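Local coordinates for putative cell surface protein (Streptococcus pyogenes, PDB 4OFQ) that is probably an adhesin of the streptococcal surface, its antigen I/II-family C-terminal region being built from beta-sandwich domains, at residues K18-D23 and S37-V42; V259-S264 and A300-S305. All coordinates share one frame; numbering follows the deposited sequence.

Contact 1. Residues K18-D23 and S37-V42; sequences KTIVDD and STLTYV
Lys18 lays its side chain across Tyr41: CG runs anti to the backbone N (chi1 -173°), CD packs 3.6 Å from Tyr41 CB, and the bend at chi3 carries CE over one ring face. NZ then sits 4.0 Å above the ring centroid. Because NZ is covalently joined to CG of Asn168, this is an amide nitrogen over a pi face rather than a free ammonium, and it is also hydrogen-bonded to Asp68. Thr19 pairs with Val42 through two backbone hydrogen bonds, Thr19 N to Val42 O (3.0 Å) and Val42 N to Thr19 O (2.9 Å), while their side chains lie side by side. Ile20, on the same sheet face as Tyr41, sets CB 3.7 Å from Tyr41 CD1 and reaches Leu39 CD2 with CD1 (3.9 Å). Val21 N bonds Thr40 O at 3.0 Å; beyond, a water bridges Val21 O and Thr40 N. Antiparallel pairing thus fixes the short strand 17-20 beside 38-45, in a sandwich whose core holds a Lys-Asn isopeptide bond, a hallmark of many Gram-positive surface proteins.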
loop_
_atom_site.group_PDB
_atom_site.type_symbol
_atom_site.label_atom_id
_atom_site.label_comp_id
_atom_site.label_asym_id
_atom_site.label_seq_id
_atom_site.Cartn_x
_atom_site.Cartn_y
_atom_site.Cartn_z
ATOM N N LYS A 18 -8.734 -1.516 -16.071
ATOM C CA LYS A 18 -8.626 -0.923 -14.748
ATOM C C LYS A 18 -7.246 -0.275 -14.595
ATOM O O LYS A 18 -6.279 -0.686 -15.249
ATOM C CB LYS A 18 -8.876 -1.960 -13.650
ATOM C CG LYS A 18 -8.941 -1.356 -12.237
ATOM C CD LYS A 18 -9.481 -2.352 -11.209
ATOM C CE LYS A 18 -8.488 -3.480 -10.877
ATOM N NZ LYS A 18 -9.039 -4.343 -9.774
ATOM N N THR A 19 -7.182 0.774 -13.777
ATOM C CA THR A 19 -5.909 1.361 -13.384
ATOM C C THR A 19 -5.960 1.649 -11.881
ATOM O O THR A 19 -7.020 1.587 -11.272
ATOM C CB THR A 19 -5.606 2.638 -14.173
ATOM O OG1 THR A 19 -4.259 3.057 -13.904
ATOM C CG2 THR A 19 -6.579 3.731 -13.788
ATOM N N ILE A 20 -4.804 1.908 -11.281
ATOM C CA ILE A 20 -4.745 2.300 -9.885
ATOM C C ILE A 20 -4.086 3.677 -9.879
ATOM O O ILE A 20 -3.147 3.926 -10.643
ATOM C CB ILE A 20 -3.934 1.275 -9.033
ATOM C CG1 ILE A 20 -3.833 1.735 -7.575
ATOM C CG2 ILE A 20 -2.526 1.042 -9.627
ATOM C CD1 ILE A 20 -3.168 0.715 -6.675
ATOM N N VAL A 21 -4.580 4.581 -9.036
ATOM C CA VAL A 21 -4.149 5.975 -9.106
ATOM C C VAL A 21 -3.676 6.500 -7.753
ATOM O O VAL A 21 -4.144 6.050 -6.702
ATOM C CB VAL A 21 -5.272 6.884 -9.639
ATOM C CG1 VAL A 21 -5.643 6.491 -11.070
ATOM C CG2 VAL A 21 -6.491 6.808 -8.730
ATOM N N ASP A 22 -2.739 7.442 -7.777
ATOM C CA ASP A 22 -2.279 8.027 -6.523
ATOM C C ASP A 22 -3.180 9.181 -6.104
ATOM O O ASP A 22 -4.231 9.407 -6.722
ATOM C CB ASP A 22 -0.802 8.444 -6.569
ATOM C CG ASP A 22 -0.521 9.566 -7.550
ATOM O OD1 ASP A 22 -1.461 10.211 -8.075
ATOM O OD2 ASP A 22 0.677 9.819 -7.796
ATOM N N ASP A 23 -2.737 9.914 -5.082
ATOM C CA ASP A 23 -3.500 11.029 -4.525
ATOM C C ASP A 23 -3.587 12.217 -5.475
ATOM O O ASP A 23 -4.365 13.144 -5.242
ATOM C CB ASP A 23 -2.930 11.460 -3.159
ATOM C CG ASP A 23 -1.459 11.863 -3.221
ATOM O OD1 ASP A 23 -0.743 11.457 -4.165
ATOM O OD2 ASP A 23 -1.008 12.587 -2.306
ATOM N N SER A 37 -1.473 1.081 2.950
ATOM C CA SER A 37 -1.929 1.858 1.782
ATOM C C SER A 37 -3.391 1.590 1.437
ATOM O O SER A 37 -3.892 0.482 1.629
ATOM C CB SER A 37 -1.072 1.555 0.537
ATOM O OG SER A 37 0.278 1.984 0.718
ATOM N N THR A 38 -4.068 2.615 0.937
ATOM C CA THR A 38 -5.399 2.439 0.363
ATOM C C THR A 38 -5.171 2.334 -1.121
ATOM O O THR A 38 -4.508 3.191 -1.690
ATOM C CB THR A 38 -6.292 3.660 0.638
ATOM O OG1 THR A 38 -6.442 3.827 2.055
ATOM C CG2 THR A 38 -7.675 3.478 -0.008
ATOM N N LEU A 39 -5.682 1.271 -1.742
ATOM C CA LEU A 39 -5.575 1.119 -3.181
ATOM C C LEU A 39 -6.842 1.625 -3.857
ATOM O O LEU A 39 -7.919 1.050 -3.682
ATOM C CB LEU A 39 -5.352 -0.354 -3.550
ATOM C CG LEU A 39 -4.226 -1.009 -2.750
ATOM C CD1 LEU A 39 -4.013 -2.436 -3.205
ATOM C CD2 LEU A 39 -2.958 -0.193 -2.931
ATOM N N THR A 40 -6.703 2.672 -4.665
ATOM C CA THR A 40 -7.854 3.226 -5.369
ATOM C C THR A 40 -7.771 2.944 -6.855
ATOM O O THR A 40 -6.859 3.417 -7.535
ATOM C CB THR A 40 -7.991 4.732 -5.122
ATOM O OG1 THR A 40 -8.262 4.948 -3.731
ATOM C CG2 THR A 40 -9.157 5.312 -5.950
ATOM N N TYR A 41 -8.719 2.145 -7.335
ATOM C CA TYR A 41 -8.781 1.747 -8.724
ATOM C C TYR A 41 -9.879 2.495 -9.448
ATOM O O TYR A 41 -10.929 2.821 -8.864
ATOM C CB TYR A 41 -9.080 0.251 -8.826
ATOM C CG TYR A 41 -8.053 -0.668 -8.207
ATOM C CD1 TYR A 41 -6.881 -1.000 -8.891
ATOM C CD2 TYR A 41 -8.276 -1.250 -6.962
ATOM C CE1 TYR A 41 -5.946 -1.862 -8.330
ATOM C CE2 TYR A 41 -7.361 -2.107 -6.396
ATOM C CZ TYR A 41 -6.198 -2.419 -7.089
ATOM O OH TYR A 41 -5.283 -3.262 -6.514
ATOM N N VAL A 42 -9.647 2.752 -10.732
ATOM C CA VAL A 42 -10.680 3.290 -11.605
ATOM C C VAL A 42 -10.864 2.260 -12.716
ATOM O O VAL A 42 -9.919 1.946 -13.440
ATOM C CB VAL A 42 -10.249 4.652 -12.188
ATOM C CG1 VAL A 42 -11.352 5.250 -13.074
ATOM C CG2 VAL A 42 -9.858 5.624 -11.063
HETATM O O HOH W 1 -4.043 3.850 -4.977
#

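Contact 2. Residues V259-S264 and A300-S305; sequences VDITLS and AKVVRS
Val302 CG2 lies between two aliphatic side chains of 259-264, 4.0 Å from Ile261 CG2 and 3.9 Å from Leu263 CD2, although its CB is directed away from that segment; CG1 also reaches Ile261. Both neighbours meet the valine at a slant, and its CG2 methyl is the atom they share. The touching branch of Leu263 is CD2. Phe308 packs against Ile261, and Ile269 against Leu263, extending this apolar patch beyond the two segments.

The CB of Val303, by contrast, is directed toward 259-264. Its CG1 meets the backbone of Ser264, 3.6 Å from CA, while CG2, held between the backbone N and the carbonyl carbon, lies 3.5 Å from Thr262 O and also meets Thr262 CG2. The two valines therefore address different parts of the partner segment: Val302 the isoleucine and leucine, Val303 the threonine and serine. Ser264 OG lies beside the aliphatic root of Lys301, 3.9 Å from CB, and the rest of that extended lysine leads away.

The backbone link is slight. Val303 N gives a long, weak but nearly straight bond to Thr262 O (3.3 Å, 168° at the hydrogen), and Ser264 N a short, strongly bent, weak one to Lys301 O (2.7 Å, 119°). Ile261 is backbone-bonded to Ile269 of strand 268-269, with which 261-262 forms a two-stranded antiparallel sheet. The arrangement is an isolated beta bridge, by which the loop following helix 296-299 docks on that small sheet.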
loop_
_atom_site.group_PDB
_atom_site.type_symbol
_atom_site.label_atom_id
_atom_site.label_comp_id
_atom_site.label_asym_id
_atom_site.label_seq_id
_atom_site.Cartn_x
_atom_site.Cartn_y
_atom_site.Cartn_z
ATOM N N VAL A 259 21.490 6.634 1.913
ATOM C CA VAL A 259 21.483 6.613 0.452
ATOM C C VAL A 259 21.614 8.052 -0.031
ATOM O O VAL A 259 21.398 8.976 0.747
ATOM C CB VAL A 259 20.150 6.075 -0.123
ATOM C CG1 VAL A 259 19.938 4.603 0.236
ATOM C CG2 VAL A 259 18.973 6.933 0.352
ATOM N N ASP A 260 21.966 8.246 -1.298
ATOM C CA ASP A 260 21.871 9.567 -1.909
ATOM C C ASP A 260 20.398 9.968 -2.037
ATOM O O ASP A 260 19.577 9.197 -2.542
ATOM C CB ASP A 260 22.505 9.591 -3.304
ATOM C CG ASP A 260 24.014 9.439 -3.280
ATOM O OD1 ASP A 260 24.651 9.644 -2.224
ATOM O OD2 ASP A 260 24.569 9.124 -4.351
ATOM N N ILE A 261 20.073 11.175 -1.587
ATOM C CA ILE A 261 18.697 11.671 -1.578
ATOM C C ILE A 261 18.559 12.870 -2.516
ATOM O O ILE A 261 19.265 13.864 -2.365
ATOM C CB ILE A 261 18.253 12.084 -0.152
ATOM C CG1 ILE A 261 18.373 10.898 0.809
ATOM C CG2 ILE A 261 16.813 12.624 -0.155
ATOM C CD1 ILE A 261 18.363 11.299 2.279
ATOM N N THR A 262 17.655 12.775 -3.488
ATOM C CA THR A 262 17.440 13.880 -4.421
ATOM C C THR A 262 16.156 14.609 -4.063
ATOM O O THR A 262 15.131 13.973 -3.830
ATOM C CB THR A 262 17.382 13.393 -5.885
ATOM O OG1 THR A 262 18.634 12.786 -6.233
ATOM C CG2 THR A 262 17.094 14.549 -6.842
ATOM N N LEU A 263 16.225 15.939 -3.997
ATOM C CA LEU A 263 15.069 16.756 -3.637
ATOM C C LEU A 263 14.432 17.339 -4.890
ATOM O O LEU A 263 14.980 17.202 -5.982
ATOM C CB LEU A 263 15.463 17.866 -2.668
ATOM C CG LEU A 263 16.142 17.341 -1.404
ATOM C CD1 LEU A 263 16.451 18.472 -0.450
ATOM C CD2 LEU A 263 15.266 16.276 -0.723
ATOM N N SER A 264 13.275 17.978 -4.732
ATOM C CA SER A 264 12.506 18.458 -5.878
ATOM C C SER A 264 13.196 19.612 -6.601
ATOM O O SER A 264 12.960 19.831 -7.795
ATOM C CB SER A 264 11.095 18.865 -5.447
ATOM O OG SER A 264 11.152 19.679 -4.288
ATOM N N ALA A 300 8.478 16.149 2.240
ATOM C CA ALA A 300 7.657 16.472 1.077
ATOM C C ALA A 300 8.481 16.819 -0.170
ATOM O O ALA A 300 7.962 16.810 -1.292
ATOM C CB ALA A 300 6.676 17.591 1.411
ATOM N N LYS A 301 9.762 17.115 0.027
ATOM C CA LYS A 301 10.630 17.512 -1.077
ATOM C C LYS A 301 11.378 16.348 -1.739
ATOM O O LYS A 301 11.998 16.535 -2.785
ATOM C CB LYS A 301 11.628 18.581 -0.606
ATOM C CG LYS A 301 10.963 19.878 -0.147
ATOM C CD LYS A 301 11.992 20.869 0.369
ATOM C CE LYS A 301 11.377 22.245 0.584
ATOM N NZ LYS A 301 12.412 23.238 0.978
ATOM N N VAL A 302 11.330 15.157 -1.138
ATOM C CA VAL A 302 12.024 13.999 -1.702
ATOM C C VAL A 302 11.233 13.471 -2.900
ATOM O O VAL A 302 10.059 13.147 -2.772
ATOM C CB VAL A 302 12.234 12.882 -0.643
ATOM C CG1 VAL A 302 12.977 11.683 -1.243
ATOM C CG2 VAL A 302 13.004 13.426 0.544
ATOM N N VAL A 303 11.864 13.397 -4.067
ATOM C CA VAL A 303 11.148 12.957 -5.267
ATOM C C VAL A 303 10.952 11.437 -5.319
ATOM O O VAL A 303 11.655 10.693 -4.645
ATOM C CB VAL A 303 11.822 13.486 -6.557
ATOM C CG1 VAL A 303 11.774 15.003 -6.575
ATOM C CG2 VAL A 303 13.261 12.998 -6.663
ATOM N N ARG A 304 9.989 10.968 -6.108
ATOM C CA ARG A 304 9.701 9.534 -6.145
ATOM C C ARG A 304 10.771 8.716 -6.835
ATOM O O ARG A 304 10.890 7.517 -6.600
ATOM C CB ARG A 304 8.357 9.261 -6.812
ATOM C CG ARG A 304 7.255 9.150 -5.826
ATOM C CD ARG A 304 5.959 8.825 -6.492
ATOM N NE ARG A 304 4.898 9.583 -5.859
ATOM C CZ ARG A 304 3.619 9.481 -6.184
ATOM N NH1 ARG A 304 3.237 8.628 -7.133
ATOM N NH2 ARG A 304 2.725 10.226 -5.549
ATOM N N SER A 305 11.551 9.357 -7.694
ATOM C CA SER A 305 12.631 8.662 -8.371
ATOM C C SER A 305 13.870 8.551 -7.484
ATOM O O SER A 305 14.919 8.074 -7.935
ATOM C CB SER A 305 12.985 9.380 -9.669
ATOM O OG SER A 305 13.174 10.754 -9.416
#

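Contact 1 closes before contact 2 opens along the chain, and their centres lie 23 Å apart. They share no sheet: contact 1 belongs to the branched antiparallel sheet containing 38-45 and 149-157, in the antigen I/II C2 domain, whereas contact 2 joins the small sheet 261-262/268-269 to a loop in the C-terminal domain that follows. The loop ends of the two nevertheless meet. Arg304 NH1 forms a salt bridge with Asp22 OD2 at 2.9 Å, NH2 makes a long, weak ion pair with Asp23, and NE is salt-bridged to Asp233. This arginine thus ties the two halves together, consistent with limiting how freely they move against each other.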